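Local coordinates for putative isomerase YbhH (Escherichia coli, PDB 6OTV), which is probably an isomerase of the PrpF family, with its exact substrate and reaction not established, at residues 103-108 / 132-137; 108-113 / 117-122; 4-9 / 15-20; 71-76 / 98-103. All coordinates share one frame; numbering follows the deposited sequence.

Contact 1: 103-108 / 132-137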
loop_
_atom_site.group_PDB
_atom_site.type_symbol
_atom_site.label_atom_id
_atom_site.label_comp_id
_atom_site.label_asym_id
_atom_site.label_seq_id
_atom_site.Cartn_x
_atom_site.Cartn_y
_atom_site.Cartn_z
ATOM N N PHE A 103 10.097 16.976 4.443
ATOM C CA PHE A 103 9.620 18.105 3.655
ATOM C C PHE A 103 8.097 18.127 3.595
ATOM O O PHE A 103 7.482 19.197 3.663
ATOM C CB PHE A 103 10.219 18.048 2.250
ATOM C CG PHE A 103 9.790 19.177 1.357
ATOM C CD1 PHE A 103 10.452 20.395 1.390
ATOM C CD2 PHE A 103 8.732 19.018 0.476
ATOM C CE1 PHE A 103 10.059 21.438 0.565
ATOM C CE2 PHE A 103 8.336 20.057 -0.352
ATOM C CZ PHE A 103 9.003 21.268 -0.307
ATOM N N ALA A 104 7.472 16.954 3.473
ATOM C CA ALA A 104 6.016 16.897 3.404
ATOM C C ALA A 104 5.382 17.355 4.711
ATOM O O ALA A 104 4.336 18.013 4.703
ATOM C CB ALA A 104 5.563 15.481 3.053
ATOM N N ILE A 105 6.007 17.024 5.842
ATOM C CA ILE A 105 5.464 17.432 7.134
ATOM C C ILE A 105 5.621 18.934 7.334
ATOM O O ILE A 105 4.690 19.614 7.781
ATOM C CB ILE A 105 6.132 16.631 8.265
ATOM C CG1 ILE A 105 5.851 15.135 8.094
ATOM C CG2 ILE A 105 5.644 17.117 9.621
ATOM C CD1 ILE A 105 6.743 14.240 8.925
ATOM N N GLU A 106 6.793 19.482 6.999
ATOM C CA GLU A 106 7.009 20.913 7.187
ATOM C C GLU A 106 6.118 21.762 6.289
ATOM O O GLU A 106 5.849 22.920 6.626
ATOM C CB GLU A 106 8.477 21.268 6.942
ATOM C CG GLU A 106 9.438 20.697 7.973
ATOM C CD GLU A 106 10.768 21.421 7.982
ATOM O OE1 GLU A 106 10.786 22.630 8.292
ATOM O OE2 GLU A 106 11.797 20.789 7.665
ATOM N N ASN A 107 5.650 21.219 5.163
ATOM C CA ASN A 107 4.818 21.964 4.225
ATOM C C ASN A 107 3.347 21.564 4.300
ATOM O O ASN A 107 2.581 21.860 3.376
ATOM C CB ASN A 107 5.346 21.794 2.798
ATOM C CG ASN A 107 6.698 22.455 2.594
ATOM O OD1 ASN A 107 6.778 23.629 2.229
ATOM N ND2 ASN A 107 7.771 21.705 2.831
ATOM N N GLY A 108 2.938 20.892 5.375
ATOM C CA GLY A 108 1.531 20.618 5.604
ATOM C C GLY A 108 0.885 19.618 4.670
ATOM O O GLY A 108 -0.341 19.609 4.546
ATOM N N ALA A 132 8.515 6.250 4.869
ATOM C CA ALA A 132 9.533 6.986 5.604
ATOM C C ALA A 132 9.041 7.223 7.024
ATOM O O ALA A 132 7.910 7.675 7.228
ATOM C CB ALA A 132 9.856 8.318 4.924
ATOM N N ASP A 133 9.887 6.910 7.999
ATOM C CA ASP A 133 9.583 7.125 9.408
ATOM C C ASP A 133 10.435 8.289 9.895
ATOM O O ASP A 133 11.658 8.162 10.028
ATOM C CB ASP A 133 9.831 5.854 10.215
ATOM C CG ASP A 133 8.938 4.710 9.770
ATOM O OD1 ASP A 133 7.765 4.974 9.423
ATOM O OD2 ASP A 133 9.406 3.553 9.751
ATOM N N VAL A 134 9.786 9.420 10.149
ATOM C CA VAL A 134 10.458 10.675 10.457
ATOM C C VAL A 134 10.396 10.913 11.959
ATOM O O VAL A 134 9.333 10.772 12.575
ATOM C CB VAL A 134 9.815 11.843 9.692
ATOM C CG1 VAL A 134 10.495 13.155 10.050
ATOM C CG2 VAL A 134 9.865 11.584 8.188
ATOM N N GLN A 135 11.534 11.272 12.546
ATOM C CA GLN A 135 11.578 11.684 13.945
ATOM C C GLN A 135 10.796 12.983 14.102
ATOM O O GLN A 135 11.196 14.028 13.577
ATOM C CB GLN A 135 13.024 11.859 14.397
ATOM C CG GLN A 135 13.869 10.603 14.277
ATOM C CD GLN A 135 13.371 9.486 15.169
ATOM O OE1 GLN A 135 12.860 9.729 16.262
ATOM N NE2 GLN A 135 13.508 8.250 14.703
ATOM N N THR A 136 9.673 12.922 14.812
ATOM C CA THR A 136 8.834 14.095 15.064
ATOM C C THR A 136 8.452 14.145 16.539
ATOM O O THR A 136 7.296 13.899 16.903
ATOM C CB THR A 136 7.588 14.078 14.177
ATOM O OG1 THR A 136 6.943 12.801 14.275
ATOM C CG2 THR A 136 7.958 14.350 12.721
ATOM N N PRO A 137 9.402 14.461 17.419
ATOM C CA PRO A 137 9.052 14.631 18.835
ATOM C C PRO A 137 8.127 15.825 19.020
ATOM O O PRO A 137 8.421 16.935 18.571
ATOM C CB PRO A 137 10.409 14.847 19.517
ATOM C CG PRO A 137 11.313 15.320 18.430
ATOM C CD PRO A 137 10.845 14.635 17.184
#

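Contact 2: 108-113 / 117-122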
loop_
_atom_site.group_PDB
_atom_site.type_symbol
_atom_site.label_atom_id
_atom_site.label_comp_id
_atom_site.label_asym_id
_atom_site.label_seq_id
_atom_site.Cartn_x
_atom_site.Cartn_y
_atom_site.Cartn_z
ATOM N N GLY A 108 2.938 20.892 5.375
ATOM C CA GLY A 108 1.531 20.618 5.604
ATOM C C GLY A 108 0.885 19.618 4.670
ATOM O O GLY A 108 -0.341 19.609 4.546
ATOM N N LEU A 109 1.669 18.772 4.002
ATOM C CA LEU A 109 1.099 17.731 3.157
ATOM C C LEU A 109 0.592 16.535 3.952
ATOM O O LEU A 109 -0.135 15.704 3.395
ATOM C CB LEU A 109 2.132 17.262 2.129
ATOM C CG LEU A 109 2.687 18.349 1.210
ATOM C CD1 LEU A 109 3.675 17.754 0.228
ATOM C CD2 LEU A 109 1.556 19.057 0.483
ATOM N N ILE A 110 0.956 16.428 5.227
ATOM C CA ILE A 110 0.497 15.342 6.085
ATOM C C ILE A 110 0.638 15.800 7.531
ATOM O O ILE A 110 1.566 16.537 7.875
ATOM C CB ILE A 110 1.280 14.034 5.811
ATOM C CG1 ILE A 110 0.810 12.912 6.741
ATOM C CG2 ILE A 110 2.783 14.265 5.941
ATOM C CD1 ILE A 110 1.545 11.608 6.545
ATOM N N ALA A 111 -0.303 15.374 8.369
ATOM C CA ALA A 111 -0.269 15.732 9.778
ATOM C C ALA A 111 0.802 14.931 10.504
ATOM O O ALA A 111 1.015 13.747 10.224
ATOM C CB ALA A 111 -1.633 15.487 10.423
ATOM N N ALA A 112 1.475 15.583 11.447
ATOM C CA ALA A 112 2.527 14.944 12.223
ATOM C C ALA A 112 1.942 14.217 13.426
ATOM O O ALA A 112 0.960 14.665 14.026
ATOM C CB ALA A 112 3.553 15.973 12.696
ATOM N N THR A 113 2.551 13.089 13.767
ATOM C CA THR A 113 2.300 12.397 15.017
ATOM C C THR A 113 3.552 12.497 15.889
ATOM O O THR A 113 4.496 13.234 15.575
ATOM C CB THR A 113 1.887 10.945 14.757
ATOM O OG1 THR A 113 2.846 10.315 13.900
ATOM C CG2 THR A 113 0.513 10.892 14.096
ATOM N N THR A 117 6.475 10.117 12.806
ATOM C CA THR A 117 5.416 10.301 11.821
ATOM C C THR A 117 5.696 9.403 10.627
ATOM O O THR A 117 6.764 9.495 10.013
ATOM C CB THR A 117 5.318 11.761 11.377
ATOM O OG1 THR A 117 5.065 12.591 12.517
ATOM C CG2 THR A 117 4.192 11.931 10.364
ATOM N N ARG A 118 4.739 8.536 10.304
ATOM C CA ARG A 118 4.843 7.675 9.134
ATOM C C ARG A 118 4.384 8.437 7.898
ATOM O O ARG A 118 3.345 9.103 7.924
ATOM C CB ARG A 118 3.998 6.414 9.325
ATOM C CG ARG A 118 4.325 5.631 10.587
ATOM C CD ARG A 118 3.368 4.464 10.790
ATOM N NE ARG A 118 3.582 3.390 9.825
ATOM C CZ ARG A 118 2.869 2.267 9.784
ATOM N NH1 ARG A 118 1.886 2.071 10.655
ATOM N NH2 ARG A 118 3.139 1.340 8.873
ATOM N N VAL A 119 5.160 8.345 6.820
ATOM C CA VAL A 119 4.832 9.005 5.561
ATOM C C VAL A 119 4.894 7.968 4.449
ATOM O O VAL A 119 5.956 7.391 4.194
ATOM C CB VAL A 119 5.776 10.178 5.249
ATOM C CG1 VAL A 119 5.338 10.872 3.965
ATOM C CG2 VAL A 119 5.820 11.162 6.411
ATOM N N ARG A 120 3.765 7.740 3.785
ATOM C CA ARG A 120 3.692 6.816 2.659
ATOM C C ARG A 120 4.020 7.565 1.372
ATOM O O ARG A 120 3.283 8.470 0.967
ATOM C CB ARG A 120 2.305 6.183 2.583
ATOM C CG ARG A 120 2.054 5.159 3.669
ATOM C CD ARG A 120 2.519 3.790 3.221
ATOM N NE ARG A 120 2.631 2.859 4.334
ATOM C CZ ARG A 120 2.400 1.554 4.238
ATOM N NH1 ARG A 120 2.026 1.032 3.077
ATOM N NH2 ARG A 120 2.532 0.777 5.303
ATOM N N ILE A 121 5.120 7.183 0.730
ATOM C CA ILE A 121 5.653 7.894 -0.425
ATOM C C ILE A 121 5.514 7.009 -1.654
ATOM O O ILE A 121 5.876 5.826 -1.621
ATOM C CB ILE A 121 7.123 8.289 -0.206
ATOM C CG1 ILE A 121 7.254 9.208 1.011
ATOM C CG2 ILE A 121 7.697 8.945 -1.458
ATOM C CD1 ILE A 121 8.687 9.423 1.455
ATOM N N ARG A 122 4.995 7.578 -2.736
ATOM C CA ARG A 122 4.980 6.926 -4.037
ATOM C C ARG A 122 5.966 7.645 -4.946
ATOM O O ARG A 122 5.810 8.843 -5.211
ATOM C CB ARG A 122 3.579 6.938 -4.646
ATOM C CG ARG A 122 3.547 6.571 -6.124
ATOM C CD ARG A 122 2.130 6.621 -6.670
ATOM N NE ARG A 122 2.100 6.766 -8.122
ATOM C CZ ARG A 122 1.709 7.865 -8.758
ATOM N NH1 ARG A 122 1.302 8.922 -8.072
ATOM N NH2 ARG A 122 1.717 7.907 -10.082
HETATM O O HOH W 1 2.208 8.447 11.953
#

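Contact 3: 4-9 / 15-20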
loop_
_atom_site.group_PDB
_atom_site.type_symbol
_atom_site.label_atom_id
_atom_site.label_comp_id
_atom_site.label_asym_id
_atom_site.label_seq_id
_atom_site.Cartn_x
_atom_site.Cartn_y
_atom_site.Cartn_z
ATOM N N ILE A 4 10.651 31.362 -7.671
ATOM C CA ILE A 4 9.898 30.193 -7.224
ATOM C C ILE A 4 10.307 29.839 -5.797
ATOM O O ILE A 4 11.501 29.884 -5.466
ATOM C CB ILE A 4 10.109 29.007 -8.181
ATOM C CG1 ILE A 4 9.319 27.781 -7.718
ATOM C CG2 ILE A 4 11.591 28.665 -8.309
ATOM C CD1 ILE A 4 9.422 26.608 -8.669
ATOM N N PRO A 5 9.358 29.517 -4.916
ATOM C CA PRO A 5 9.729 29.018 -3.584
ATOM C C PRO A 5 10.526 27.726 -3.690
ATOM O O PRO A 5 10.243 26.865 -4.528
ATOM C CB PRO A 5 8.376 28.789 -2.899
ATOM C CG PRO A 5 7.429 29.682 -3.629
ATOM C CD PRO A 5 7.905 29.706 -5.052
ATOM N N CYS A 6 11.527 27.591 -2.824
ATOM C CA CYS A 6 12.432 26.456 -2.910
ATOM C C CYS A 6 13.024 26.160 -1.539
ATOM O O CYS A 6 13.181 27.053 -0.703
ATOM C CB CYS A 6 13.541 26.726 -3.930
ATOM S SG CYS A 6 14.731 25.388 -4.135
ATOM N N VAL A 7 13.338 24.885 -1.318
ATOM C CA VAL A 7 13.991 24.418 -0.101
ATOM C C VAL A 7 15.144 23.515 -0.518
ATOM O O VAL A 7 14.930 22.515 -1.213
ATOM C CB VAL A 7 13.025 23.657 0.827
ATOM C CG1 VAL A 7 13.786 23.039 1.992
ATOM C CG2 VAL A 7 11.919 24.571 1.338
ATOM N N MET A 8 16.362 23.866 -0.110
ATOM C CA MET A 8 17.506 22.986 -0.303
ATOM C C MET A 8 17.633 22.076 0.907
ATOM O O MET A 8 17.593 22.543 2.051
ATOM C CB MET A 8 18.804 23.769 -0.503
ATOM C CG MET A 8 20.029 22.902 -0.739
ATOM S SD MET A 8 21.551 23.871 -0.851
ATOM C CE MET A 8 21.205 24.887 -2.284
ATOM N N MET A 9 17.775 20.785 0.652
ATOM C CA MET A 9 17.991 19.811 1.706
ATOM C C MET A 9 19.111 18.872 1.296
ATOM O O MET A 9 19.281 18.559 0.113
ATOM C CB MET A 9 16.729 18.984 2.001
ATOM C CG MET A 9 15.496 19.789 2.367
ATOM S SD MET A 9 14.125 18.705 2.810
ATOM C CE MET A 9 14.699 18.062 4.384
ATOM N N ARG A 15 22.257 16.266 -2.358
ATOM C CA ARG A 15 21.722 17.576 -2.016
ATOM C C ARG A 15 21.035 18.163 -3.241
ATOM O O ARG A 15 21.468 17.939 -4.375
ATOM C CB ARG A 15 22.833 18.510 -1.528
ATOM C CG ARG A 15 22.356 19.798 -0.886
ATOM C CD ARG A 15 23.546 20.703 -0.629
ATOM N NE ARG A 15 24.025 21.306 -1.869
ATOM C CZ ARG A 15 25.275 21.707 -2.074
ATOM N NH1 ARG A 15 26.191 21.555 -1.127
ATOM N NH2 ARG A 15 25.611 22.249 -3.236
ATOM N N GLY A 16 19.966 18.915 -3.009
ATOM C CA GLY A 16 19.289 19.559 -4.118
ATOM C C GLY A 16 18.045 20.295 -3.669
ATOM O O GLY A 16 17.797 20.476 -2.474
ATOM N N ALA A 17 17.264 20.723 -4.658
ATOM C CA ALA A 17 16.054 21.490 -4.403
ATOM C C ALA A 17 14.874 20.570 -4.137
ATOM O O ALA A 17 14.691 19.554 -4.818
ATOM C CB ALA A 17 15.717 22.404 -5.579
ATOM N N PHE A 18 14.075 20.942 -3.145
ATOM C CA PHE A 18 12.800 20.302 -2.858
ATOM C C PHE A 18 11.698 21.309 -3.169
ATOM O O PHE A 18 11.673 22.407 -2.600
ATOM C CB PHE A 18 12.744 19.823 -1.407
ATOM C CG PHE A 18 13.530 18.557 -1.160
ATOM C CD1 PHE A 18 14.915 18.569 -1.179
ATOM C CD2 PHE A 18 12.879 17.356 -0.915
ATOM C CE1 PHE A 18 15.640 17.408 -0.961
ATOM C CE2 PHE A 18 13.596 16.191 -0.693
ATOM C CZ PHE A 18 14.979 16.217 -0.717
ATOM N N LEU A 19 10.810 20.941 -4.089
ATOM C CA LEU A 19 9.814 21.845 -4.638
ATOM C C LEU A 19 8.432 21.225 -4.520
ATOM O O LEU A 19 8.276 20.002 -4.570
ATOM C CB LEU A 19 10.104 22.160 -6.114
ATOM C CG LEU A 19 11.497 22.707 -6.438
ATOM C CD1 LEU A 19 11.746 22.697 -7.938
ATOM C CD2 LEU A 19 11.657 24.112 -5.874
ATOM N N LEU A 20 7.429 22.081 -4.359
ATOM C CA LEU A 20 6.037 21.666 -4.443
ATOM C C LEU A 20 5.586 21.711 -5.894
ATOM O O LEU A 20 5.865 22.676 -6.612
ATOM C CB LEU A 20 5.144 22.569 -3.592
ATOM C CG LEU A 20 5.327 22.502 -2.078
ATOM C CD1 LEU A 20 4.551 23.626 -1.412
ATOM C CD2 LEU A 20 4.869 21.153 -1.551
HETATM O O HOH W 2 8.254 24.922 -4.158
#

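Contact 4: 71-76 / 98-103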
loop_
_atom_site.group_PDB
_atom_site.type_symbol
_atom_site.label_atom_id
_atom_site.label_comp_id
_atom_site.label_asym_id
_atom_site.label_seq_id
_atom_site.Cartn_x
_atom_site.Cartn_y
_atom_site.Cartn_z
ATOM N N ALA A 71 -0.961 6.039 -1.066
ATOM C CA ALA A 71 0.175 6.819 -0.599
ATOM C C ALA A 71 -0.294 8.154 -0.032
ATOM O O ALA A 71 -1.406 8.612 -0.300
ATOM C CB ALA A 71 1.187 7.059 -1.726
ATOM N N ASP A 72 0.576 8.774 0.765
ATOM C CA ASP A 72 0.308 10.108 1.288
ATOM C C ASP A 72 0.810 11.188 0.336
ATOM O O ASP A 72 0.065 12.105 -0.020
ATOM C CB ASP A 72 0.951 10.283 2.669
ATOM C CG ASP A 72 0.517 9.216 3.661
ATOM O OD1 ASP A 72 -0.653 8.780 3.606
ATOM O OD2 ASP A 72 1.350 8.808 4.495
ATOM N N VAL A 73 2.066 11.092 -0.093
ATOM C CA VAL A 73 2.653 12.092 -0.971
ATOM C C VAL A 73 3.236 11.408 -2.197
ATOM O O VAL A 73 3.626 10.236 -2.158
ATOM C CB VAL A 73 3.736 12.936 -0.260
ATOM C CG1 VAL A 73 3.164 13.618 0.970
ATOM C CG2 VAL A 73 4.933 12.080 0.104
ATOM N N ASP A 74 3.285 12.154 -3.296
ATOM C CA ASP A 74 3.965 11.729 -4.510
ATOM C C ASP A 74 5.338 12.383 -4.588
ATOM O O ASP A 74 5.513 13.538 -4.188
ATOM C CB ASP A 74 3.147 12.085 -5.750
ATOM C CG ASP A 74 2.064 11.071 -6.040
ATOM O OD1 ASP A 74 2.110 9.962 -5.461
ATOM O OD2 ASP A 74 1.161 11.382 -6.847
ATOM N N TYR A 75 6.307 11.636 -5.111
ATOM C CA TYR A 75 7.699 12.071 -5.180
ATOM C C TYR A 75 8.208 11.837 -6.594
ATOM O O TYR A 75 8.317 10.689 -7.038
ATOM C CB TYR A 75 8.547 11.325 -4.145
ATOM C CG TYR A 75 10.036 11.269 -4.428
ATOM C CD1 TYR A 75 10.777 12.428 -4.634
ATOM C CD2 TYR A 75 10.707 10.052 -4.456
ATOM C CE1 TYR A 75 12.138 12.372 -4.879
ATOM C CE2 TYR A 75 12.067 9.986 -4.700
ATOM C CZ TYR A 75 12.777 11.148 -4.910
ATOM O OH TYR A 75 14.132 11.081 -5.151
ATOM N N LEU A 76 8.509 12.922 -7.302
ATOM C CA LEU A 76 9.093 12.867 -8.635
ATOM C C LEU A 76 10.534 13.350 -8.555
ATOM O O LEU A 76 10.789 14.481 -8.127
ATOM C CB LEU A 76 8.295 13.720 -9.621
ATOM C CG LEU A 76 8.894 13.873 -11.021
ATOM C CD1 LEU A 76 9.000 12.525 -11.716
ATOM C CD2 LEU A 76 8.072 14.853 -11.849
ATOM N N SER A 98 15.279 10.474 1.215
ATOM C CA SER A 98 15.413 10.664 2.656
ATOM C C SER A 98 14.794 11.973 3.124
ATOM O O SER A 98 14.376 12.078 4.281
ATOM C CB SER A 98 16.887 10.622 3.064
ATOM O OG SER A 98 17.577 9.604 2.366
ATOM N N GLY A 99 14.740 12.984 2.256
ATOM C CA GLY A 99 14.185 14.264 2.647
ATOM C C GLY A 99 12.707 14.451 2.384
ATOM O O GLY A 99 12.121 15.422 2.872
ATOM N N VAL A 100 12.083 13.530 1.648
ATOM C CA VAL A 100 10.704 13.736 1.207
ATOM C C VAL A 100 9.760 13.811 2.401
ATOM O O VAL A 100 8.917 14.715 2.492
ATOM C CB VAL A 100 10.285 12.628 0.223
ATOM C CG1 VAL A 100 8.795 12.723 -0.085
ATOM C CG2 VAL A 100 11.103 12.723 -1.059
ATOM N N GLY A 101 9.889 12.868 3.338
ATOM C CA GLY A 101 8.959 12.809 4.456
ATOM C C GLY A 101 9.005 14.051 5.325
ATOM O O GLY A 101 7.966 14.619 5.676
ATOM N N ALA A 102 10.213 14.489 5.688
ATOM C CA ALA A 102 10.350 15.691 6.502
ATOM C C ALA A 102 9.857 16.922 5.755
ATOM O O ALA A 102 9.263 17.826 6.353
ATOM C CB ALA A 102 11.806 15.873 6.933
ATOM N N PHE A 103 10.097 16.976 4.443
ATOM C CA PHE A 103 9.620 18.105 3.655
ATOM C C PHE A 103 8.097 18.127 3.595
ATOM O O PHE A 103 7.482 19.197 3.663
ATOM C CB PHE A 103 10.219 18.048 2.250
ATOM C CG PHE A 103 9.790 19.177 1.357
ATOM C CD1 PHE A 103 10.452 20.395 1.390
ATOM C CD2 PHE A 103 8.732 19.018 0.476
ATOM C CE1 PHE A 103 10.059 21.438 0.565
ATOM C CE2 PHE A 103 8.336 20.057 -0.352
ATOM C CZ PHE A 103 9.003 21.268 -0.307
#

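Contact 1: 103-108 / 132-137
Ile105 reaches from helix 94-106 to Val134 and Thr136 on strand 129-135, part of the helix-in-barrel packing of the diaminopimelate epimerase-like fold. Its CB is directed at the strand but is too far back to touch it. The two branches leave CB differently: CG2, anti to the backbone N, lies 3.9 Å from Ala112 CB, while CG1 (chi1 -61°) passes 3.8 Å from Ile110 CG2. Extended at chi2, the chain then delivers CD1, the one atom that crosses to the strand. CD1 meets Val134 CB at 4.0 Å, tip to tip, with both valine methyls only slightly farther off, and also approaches the CG2 methyl of Thr136. That threonine has its hydroxyl on another side, where OG1 is hydrogen-bonded to Thr117 OG1 and Thr113 O, so from this strand CD1 meets carbon only. Beyond Ile105 the helix closes in a Schellman motif, with Gly108 at positive phi as its C-prime residue. Asn107 folds back over one face of the Phe103 ring and donates from ND2 to Phe103 O at 2.7 Å in an almost straight bond; Asn107 N reaches the same oxygen from the opposite face of the carbonyl plane.

Contact 2: 108-113 / 117-122
The connection from helix 94-106 to strand 116-123 folds back on the start of that strand, pinned by a threonine pair: Thr113 N donates to Thr117 OG1 at 2.9 Å, bent to 148° at the hydrogen. Thr117 holds its hydroxyl beside its own backbone N (chi1 -59°), which turns OG1 toward the incoming chain and lays CG2 along it, 3.7 Å from Ala111 O. The two threonine side chains cross obliquely, Thr113 OG1 coming over Thr117 CA at 3.3 Å. Thr113 OG1 is also hydrogen-bonded to Val116 O, and it accepts from a water at 2.8 Å that in turn takes the N-H of Arg118 at 3.0 Å, so the first peptide N-H beyond Thr117 is linked to the loop through the water. Thr117 OG1 has a further partner in Thr136. Farther along, Ile110 is fully extended, CG1 anti to its backbone N, and sets CD1 3.4 Å from Arg118 O, with Val119 CG2 a looser neighbour at 4.3 Å. The arginine side chains lead away from the loop: Arg118 NE and Arg120 NH2 both form salt bridges with Glu131, which probably offsets the closeness of the two guanidinium groups, and Arg118 NH2 pairs with Asp72 of the second subunit. The contact thus lies at the dimer interface, with Ile105 of helix 94-106 behind Ile110 and Thr117, strand 129-135 on one edge of strand 116-123 and strand 73-80 on the other.

Contact 3: 4-9 / 15-20
Met9 and Phe18 form the dense face, near the turn, of the hairpin of strands 3-11 and 14-20. Met9 SD stands 4.0 Å from the Phe18 ring centroid, only 9° off the normal, a Met-aromatic contact over the face. Chi1 of -56° in Met9 places CG beside its backbone N and over the ring, where it adds an off-centre CH-pi contact, while CB approaches Phe18 CE1 at 3.5 Å. Beneath the side chains, Val7 and Phe18 are a hydrogen-bonded antiparallel pair, with Phe18 N to Val7 O at 2.6 Å; Met9 and Gly16 form the next such pair. On the Met8-Ala17 face Cys6 SG touches Ala17 CB at 3.5 Å and Leu19 CD2 at 3.8 Å. Packing is looser where the partly exposed Met8 and Arg15 meet obliquely on this face, SD 3.7 Å from NE, and at the Pro5-Leu20 end, where the strands have parted enough for a water to bridge Pro5 O and Leu20 N. Backbone bonds fix the register from Val7-Phe18 to Met9-Gly16, a water takes over toward Pro5 and Leu20, and the polarisable sulfur probably gains from lying against the pi cloud, beside Phe103 of helix 94-106.

Contact 4: 71-76 / 98-103
Val100 carries this contact, projecting from helix 94-106 onto Val73 and Tyr75 of strand 73-80. Along the helix, Ser98 comes first, buried, with OG hydrogen-bonded to Asn95 O in the preceding turn. Gly99 follows, and its carbonyl receives the N-H of Phe103 at 3.0 Å. Val100 then points at the strand and divides its two methyls between two neighbours. CG1, anti to the backbone N (chi1 172°), goes to Val73 CG2 at 3.9 Å, the two valines sliding past each other in opposite directions. CG2 sits over one face of the Tyr75 ring, 3.9 Å from the centroid and 24° off the normal, a CH-pi contact displaced toward the rim so that Tyr75 CD1 is the nearest ring atom at 3.6 Å. The valine meets the tyrosine side chain at about a right angle. Hydrogen bonding of Tyr75 OH to Cys93 O, just ahead of the helix, holds the far end of the ring in place. Gly101 and Ala102 come next, on the way round to strand 129-135, where Val134 CG2 packs against their backbone. Phe103 ends the segment, directed toward Ile63 of strand 59-65 and the hairpin of strands 3-11 and 14-20. A helix with apolar neighbours on several sides, enclosed by curling strands, is the arrangement of the diaminopimelate epimerase-like fold to which PrpF proteins belong.

Helix 94-106 joins the set: contacts 1 and 4 use successive turns of it and share Phe103, and contact 2 begins at Gly108, where contact 1 ends. The centres of contacts 1 and 2 are about 6 Å apart, those of 2 and 4 about 8 Å. Between contacts 2 and 4, Arg122 NH1 makes a salt bridge to Asp74 OD2 at 2.8 Å, and Ile121 CD1 packs on Val100 CG1 at 3.6 Å. Contact 3 lies across the helix, its centre about 12 Å from contact 4; Phe103 CD1 reaches Phe18 CB there at 3.7 Å. All four build the helix-filled barrel of one domain; contact 2 also lies at the interface with the second subunit.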